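Local coordinates for Alpha/beta hydrolase fold protein (Sphaerobacter thermophilus, PDB 3R0V) that probably acts as a hydrolase of the alpha/beta hydrolase fold, its substrate not established, and can hold D-malate in a pocket, at residues V116-Y121 and G215-W220; T209-G214 and H223-L228. One frame throughout, in Å; residues are numbered along the deposited sequence.

Contact 1 (V116-Y121 and G215-W220)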
loop_
_atom_site.group_PDB
_atom_site.type_symbol
_atom_site.label_atom_id
_atom_site.label_comp_id
_atom_site.label_asym_id
_atom_site.label_seq_id
_atom_site.Cartn_x
_atom_site.Cartn_y
_atom_site.Cartn_z
ATOM N N VAL A 116 5.247 -5.411 5.347
ATOM C CA VAL A 116 4.959 -4.086 4.803
ATOM C C VAL A 116 6.216 -3.454 4.217
ATOM O O VAL A 116 7.305 -3.563 4.786
ATOM C CB VAL A 116 4.346 -3.158 5.877
ATOM C CG1 VAL A 116 2.957 -3.640 6.288
ATOM C CG2 VAL A 116 5.273 -3.037 7.101
ATOM N N PHE A 117 6.059 -2.809 3.066
ATOM C CA PHE A 117 7.171 -2.140 2.407
ATOM C C PHE A 117 6.951 -0.629 2.397
ATOM O O PHE A 117 5.943 -0.131 1.875
ATOM C CB PHE A 117 7.311 -2.651 0.972
ATOM C CG PHE A 117 8.384 -1.963 0.172
ATOM C CD1 PHE A 117 9.715 -2.317 0.322
ATOM C CD2 PHE A 117 8.051 -0.978 -0.748
ATOM C CE1 PHE A 117 10.708 -1.689 -0.424
ATOM C CE2 PHE A 117 9.043 -0.349 -1.507
ATOM C CZ PHE A 117 10.365 -0.708 -1.342
ATOM N N GLU A 118 7.910 0.089 2.976
ATOM C CA GLU A 118 7.923 1.559 2.958
ATOM C C GLU A 118 6.582 2.208 3.320
ATOM O O GLU A 118 6.083 3.065 2.597
ATOM C CB GLU A 118 8.430 2.094 1.606
ATOM C CG GLU A 118 9.845 1.618 1.272
ATOM C CD GLU A 118 10.438 2.278 0.041
ATOM O OE1 GLU A 118 9.691 2.881 -0.760
ATOM O OE2 GLU A 118 11.671 2.193 -0.124
ATOM N N PRO A 119 5.992 1.822 4.455
ATOM C CA PRO A 119 4.804 2.553 4.912
ATOM C C PRO A 119 5.136 4.041 5.102
ATOM O O PRO A 119 6.068 4.360 5.842
ATOM C CB PRO A 119 4.477 1.886 6.259
ATOM C CG PRO A 119 5.718 1.187 6.666
ATOM C CD PRO A 119 6.443 0.801 5.416
ATOM N N PRO A 120 4.403 4.936 4.426
ATOM C CA PRO A 120 4.841 6.341 4.371
ATOM C C PRO A 120 4.390 7.198 5.554
ATOM O O PRO A 120 3.885 8.311 5.362
ATOM C CB PRO A 120 4.223 6.851 3.058
ATOM C CG PRO A 120 2.968 5.999 2.892
ATOM C CD PRO A 120 3.327 4.641 3.456
ATOM N N TYR A 121 4.541 6.680 6.764
ATOM C CA TYR A 121 4.334 7.499 7.954
ATOM C C TYR A 121 5.548 8.405 8.111
ATOM O O TYR A 121 6.565 8.214 7.457
ATOM C CB TYR A 121 4.144 6.642 9.210
ATOM C CG TYR A 121 2.858 5.865 9.194
ATOM C CD1 TYR A 121 1.675 6.467 9.588
ATOM C CD2 TYR A 121 2.820 4.540 8.761
ATOM C CE1 TYR A 121 0.477 5.770 9.563
ATOM C CE2 TYR A 121 1.632 3.837 8.740
ATOM C CZ TYR A 121 0.467 4.461 9.137
ATOM O OH TYR A 121 -0.715 3.749 9.092
ATOM N N GLY A 215 17.031 0.180 -0.837
ATOM C CA GLY A 215 18.332 0.819 -0.857
ATOM C C GLY A 215 18.339 2.284 -1.262
ATOM O O GLY A 215 19.338 2.966 -1.033
ATOM N N ALA A 216 17.265 2.760 -1.888
ATOM C CA ALA A 216 17.147 4.160 -2.289
ATOM C C ALA A 216 16.154 4.936 -1.426
ATOM O O ALA A 216 15.813 6.072 -1.744
ATOM C CB ALA A 216 16.739 4.268 -3.768
ATOM N N SER A 217 15.687 4.337 -0.334
ATOM C CA SER A 217 14.715 5.018 0.511
ATOM C C SER A 217 15.252 6.339 1.040
ATOM O O SER A 217 16.416 6.445 1.419
ATOM C CB SER A 217 14.304 4.140 1.698
ATOM O OG SER A 217 13.654 2.960 1.252
ATOM N N PRO A 218 14.393 7.356 1.086
ATOM C CA PRO A 218 14.835 8.573 1.772
ATOM C C PRO A 218 15.020 8.323 3.267
ATOM O O PRO A 218 14.467 7.357 3.812
ATOM C CB PRO A 218 13.694 9.564 1.512
ATOM C CG PRO A 218 12.503 8.729 1.223
ATOM C CD PRO A 218 13.013 7.450 0.584
ATOM N N ALA A 219 15.832 9.150 3.917
ATOM C CA ALA A 219 16.079 9.003 5.344
ATOM C C ALA A 219 14.782 8.885 6.137
ATOM O O ALA A 219 14.677 8.090 7.074
ATOM C CB ALA A 219 16.923 10.165 5.871
ATOM N N TRP A 220 13.783 9.674 5.779
ATOM C CA TRP A 220 12.567 9.668 6.582
ATOM C C TRP A 220 11.828 8.339 6.542
ATOM O O TRP A 220 11.194 7.947 7.528
ATOM C CB TRP A 220 11.646 10.833 6.218
ATOM C CG TRP A 220 11.026 10.823 4.844
ATOM C CD1 TRP A 220 11.483 11.464 3.719
ATOM C CD2 TRP A 220 9.788 10.205 4.473
ATOM N NE1 TRP A 220 10.614 11.265 2.675
ATOM C CE2 TRP A 220 9.565 10.496 3.107
ATOM C CE3 TRP A 220 8.852 9.426 5.158
ATOM C CZ2 TRP A 220 8.437 10.031 2.414
ATOM C CZ3 TRP A 220 7.737 8.964 4.471
ATOM C CH2 TRP A 220 7.540 9.268 3.112
#

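Contact 2 (T209-G214 and H223-L228)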
loop_
_atom_site.group_PDB
_atom_site.type_symbol
_atom_site.label_atom_id
_atom_site.label_comp_id
_atom_site.label_asym_id
_atom_site.label_seq_id
_atom_site.Cartn_x
_atom_site.Cartn_y
_atom_site.Cartn_z
ATOM N N THR A 209 5.598 -9.826 12.138
ATOM C CA THR A 209 5.572 -8.704 11.211
ATOM C C THR A 209 6.964 -8.436 10.653
ATOM O O THR A 209 7.976 -8.591 11.341
ATOM C CB THR A 209 5.012 -7.433 11.893
ATOM O OG1 THR A 209 3.664 -7.681 12.298
ATOM C CG2 THR A 209 5.003 -6.240 10.939
ATOM N N LEU A 210 6.996 -8.046 9.385
ATOM C CA LEU A 210 8.231 -7.702 8.688
ATOM C C LEU A 210 8.079 -6.317 8.077
ATOM O O LEU A 210 7.127 -6.070 7.346
ATOM C CB LEU A 210 8.492 -8.731 7.599
ATOM C CG LEU A 210 9.565 -8.396 6.573
ATOM C CD1 LEU A 210 10.882 -8.267 7.282
ATOM C CD2 LEU A 210 9.632 -9.471 5.508
ATOM N N VAL A 211 8.998 -5.415 8.407
ATOM C CA VAL A 211 8.962 -4.059 7.885
ATOM C C VAL A 211 10.168 -3.890 6.978
ATOM O O VAL A 211 11.299 -4.131 7.403
ATOM C CB VAL A 211 9.054 -3.029 9.014
ATOM C CG1 VAL A 211 8.932 -1.621 8.429
ATOM C CG2 VAL A 211 7.973 -3.261 10.055
HETATM N N MSE A 212 9.936 -3.510 5.731
HETATM C CA MSE A 212 11.016 -3.425 4.751
HETATM C C MSE A 212 11.150 -2.033 4.197
HETATM O O MSE A 212 10.162 -1.327 4.018
HETATM C CB MSE A 212 10.761 -4.363 3.574
HETATM C CG MSE A 212 11.088 -5.826 3.828
HETATM SE SE MSE A 212 10.273 -6.957 2.462
HETATM C CE MSE A 212 8.532 -6.635 3.061
ATOM N N ASP A 213 12.388 -1.649 3.909
ATOM C CA ASP A 213 12.645 -0.495 3.064
ATOM C C ASP A 213 13.667 -0.887 2.013
ATOM O O ASP A 213 14.135 -2.028 1.994
ATOM C CB ASP A 213 13.039 0.759 3.863
ATOM C CG ASP A 213 14.294 0.577 4.697
ATOM O OD1 ASP A 213 14.979 -0.459 4.576
ATOM O OD2 ASP A 213 14.604 1.501 5.490
ATOM N N GLY A 214 13.961 0.039 1.113
ATOM C CA GLY A 214 14.807 -0.247 -0.030
ATOM C C GLY A 214 16.095 0.545 0.023
ATOM O O GLY A 214 16.247 1.473 0.825
ATOM N N HIS A 223 13.670 6.004 8.931
ATOM C CA HIS A 223 13.363 6.272 10.333
ATOM C C HIS A 223 11.984 5.735 10.704
ATOM O O HIS A 223 11.802 5.205 11.798
ATOM C CB HIS A 223 13.455 7.760 10.648
ATOM C CG HIS A 223 14.773 8.360 10.296
ATOM N ND1 HIS A 223 14.923 9.703 10.038
ATOM C CD2 HIS A 223 15.995 7.800 10.132
ATOM C CE1 HIS A 223 16.188 9.951 9.740
ATOM N NE2 HIS A 223 16.862 8.816 9.804
ATOM N N THR A 224 11.021 5.895 9.806
ATOM C CA THR A 224 9.693 5.335 10.021
ATOM C C THR A 224 9.738 3.822 10.135
ATOM O O THR A 224 9.116 3.243 11.029
ATOM C CB THR A 224 8.769 5.783 8.903
ATOM O OG1 THR A 224 8.532 7.187 9.072
ATOM C CG2 THR A 224 7.442 5.011 8.943
ATOM N N ALA A 225 10.486 3.179 9.249
ATOM C CA ALA A 225 10.584 1.729 9.271
ATOM C C ALA A 225 11.186 1.246 10.584
ATOM O O ALA A 225 10.687 0.306 11.214
ATOM C CB ALA A 225 11.390 1.230 8.084
ATOM N N GLN A 226 12.252 1.905 11.015
ATOM C CA GLN A 226 12.903 1.556 12.268
ATOM C C GLN A 226 11.923 1.683 13.424
ATOM O O GLN A 226 11.863 0.832 14.312
ATOM C CB GLN A 226 14.114 2.468 12.509
ATOM C CG GLN A 226 15.054 1.966 13.613
ATOM C CD GLN A 226 14.632 2.380 15.020
ATOM O OE1 GLN A 226 15.035 1.751 16.003
ATOM N NE2 GLN A 226 13.837 3.448 15.126
ATOM N N GLU A 227 11.166 2.773 13.432
ATOM C CA GLU A 227 10.256 3.009 14.542
ATOM C C GLU A 227 9.128 1.978 14.540
ATOM O O GLU A 227 8.771 1.458 15.589
ATOM C CB GLU A 227 9.669 4.415 14.533
ATOM C CG GLU A 227 8.682 4.609 15.691
ATOM C CD GLU A 227 8.271 6.059 15.926
ATOM O OE1 GLU A 227 9.125 6.966 15.799
ATOM O OE2 GLU A 227 7.084 6.286 16.255
ATOM N N LEU A 228 8.566 1.679 13.373
ATOM C CA LEU A 228 7.493 0.683 13.307
ATOM C C LEU A 228 7.989 -0.676 13.785
ATOM O O LEU A 228 7.274 -1.388 14.497
ATOM C CB LEU A 228 6.949 0.553 11.892
ATOM C CG LEU A 228 6.045 1.703 11.458
ATOM C CD1 LEU A 228 5.793 1.662 9.962
ATOM C CD2 LEU A 228 4.729 1.644 12.214
#

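Contact 1 (V116-Y121 and G215-W220)
Glu118 and Ser217 make the polar half of this contact. Ser217 OG donates to Glu118 OE2 at 2.5 Å, a short bond that reaches the oxygen from above the carboxylate, 40° out of its plane. The same hydroxyl accepts from Gly214 N, so it is used in both roles. Glu118 gets there with an extended chain, and its CG lies over the centre of the Phe117 ring, 3.4 Å above the plane. Were Glu118 replaced by alanine, the Ser217 hydroxyl would probably lose this acceptor, and the Phe117 ring the CG packed over its centre.

The rest of the contact is the rim of the Trp220 ring, whose six-membered part is turned to the other segment. Its CZ3 comes within 3.3 Å of Tyr121 O, near the ring plane, while CH2 makes an apolar contact with Pro120 CB at 4.1 Å. A chi1 of 67°, with CG between the backbone N and the carbonyl carbon, carries the ring to Pro120 and Tyr121. Pro218 CG lies over one face of it, toward the rim. Arg127 ties both sides together: it makes a cation-pi contact with Trp220 and a hydrogen bond to Pro120 O.

Pro120 is the centre of an inverse gamma turn and touches the bound D-malate. The arrangement belongs to the loops that leave the parallel strands of an alpha/beta hydrolase sheet at their C-terminal ends, where this family keeps its ligand pocket.

Contact 2 (T209-G214 and H223-L228)
Val211 packs against Ala225 and Leu228 of the helix, one methyl for each. With CG1 anti to the backbone N (chi1 -177°), that methyl lands 3.8 Å from Ala225 CB, and it is equally near Ala225 O. The second branch, CG2, turns to Leu228, one helical turn further on, and approaches its CB at 4.4 Å. The small alanine lets the helix come close here: the strand and helix axes approach to 8.3 Å and run nearly antiparallel, at 168°.

Met212, a selenomethionine, directs its CB away from this helix, and its side chain touches Val255 and Leu256 of helix 249-260 on the other side of the sheet.

Asp213 again points toward the helix, but its contact there is light, OD2 lying 4.1 Å from Ala225 CB. Its buried carboxylate is satisfied by the next strand, OD2 by Tyr237 OH and OD1 by Thr239 OG1, which hold both oxygens in place.

Strand 209-213, helix 219-231 and strand 235-239 form a beta-alpha-beta crossover. Strand 209-213 lies parallel between strands 111-117 and 235-239, with helix 219-231 packed on one face of the sheet and helix 249-260 on the other.

Contacts 1 and 2 have centres about 7 Å apart and share helix 219-231: contact 1 takes its N-terminal end, contact 2 its middle. The strands beneath are neighbours in the sheet, paired through Met212 N and Val116 O at 2.8 Å. Further along, Thr224 OG1 is hydrogen-bonded to Tyr121 O at 2.7 Å, and Pro119 CG packs 3.3 Å from Leu228 CD1, so the loop after strand 111-117 rests on the same helix. Contact 1 is the one at the ligand: the side chain of Pro120 is about 3 Å from the bound D-malate, whereas that of Leu228 in contact 2 stays about 12 Å from it.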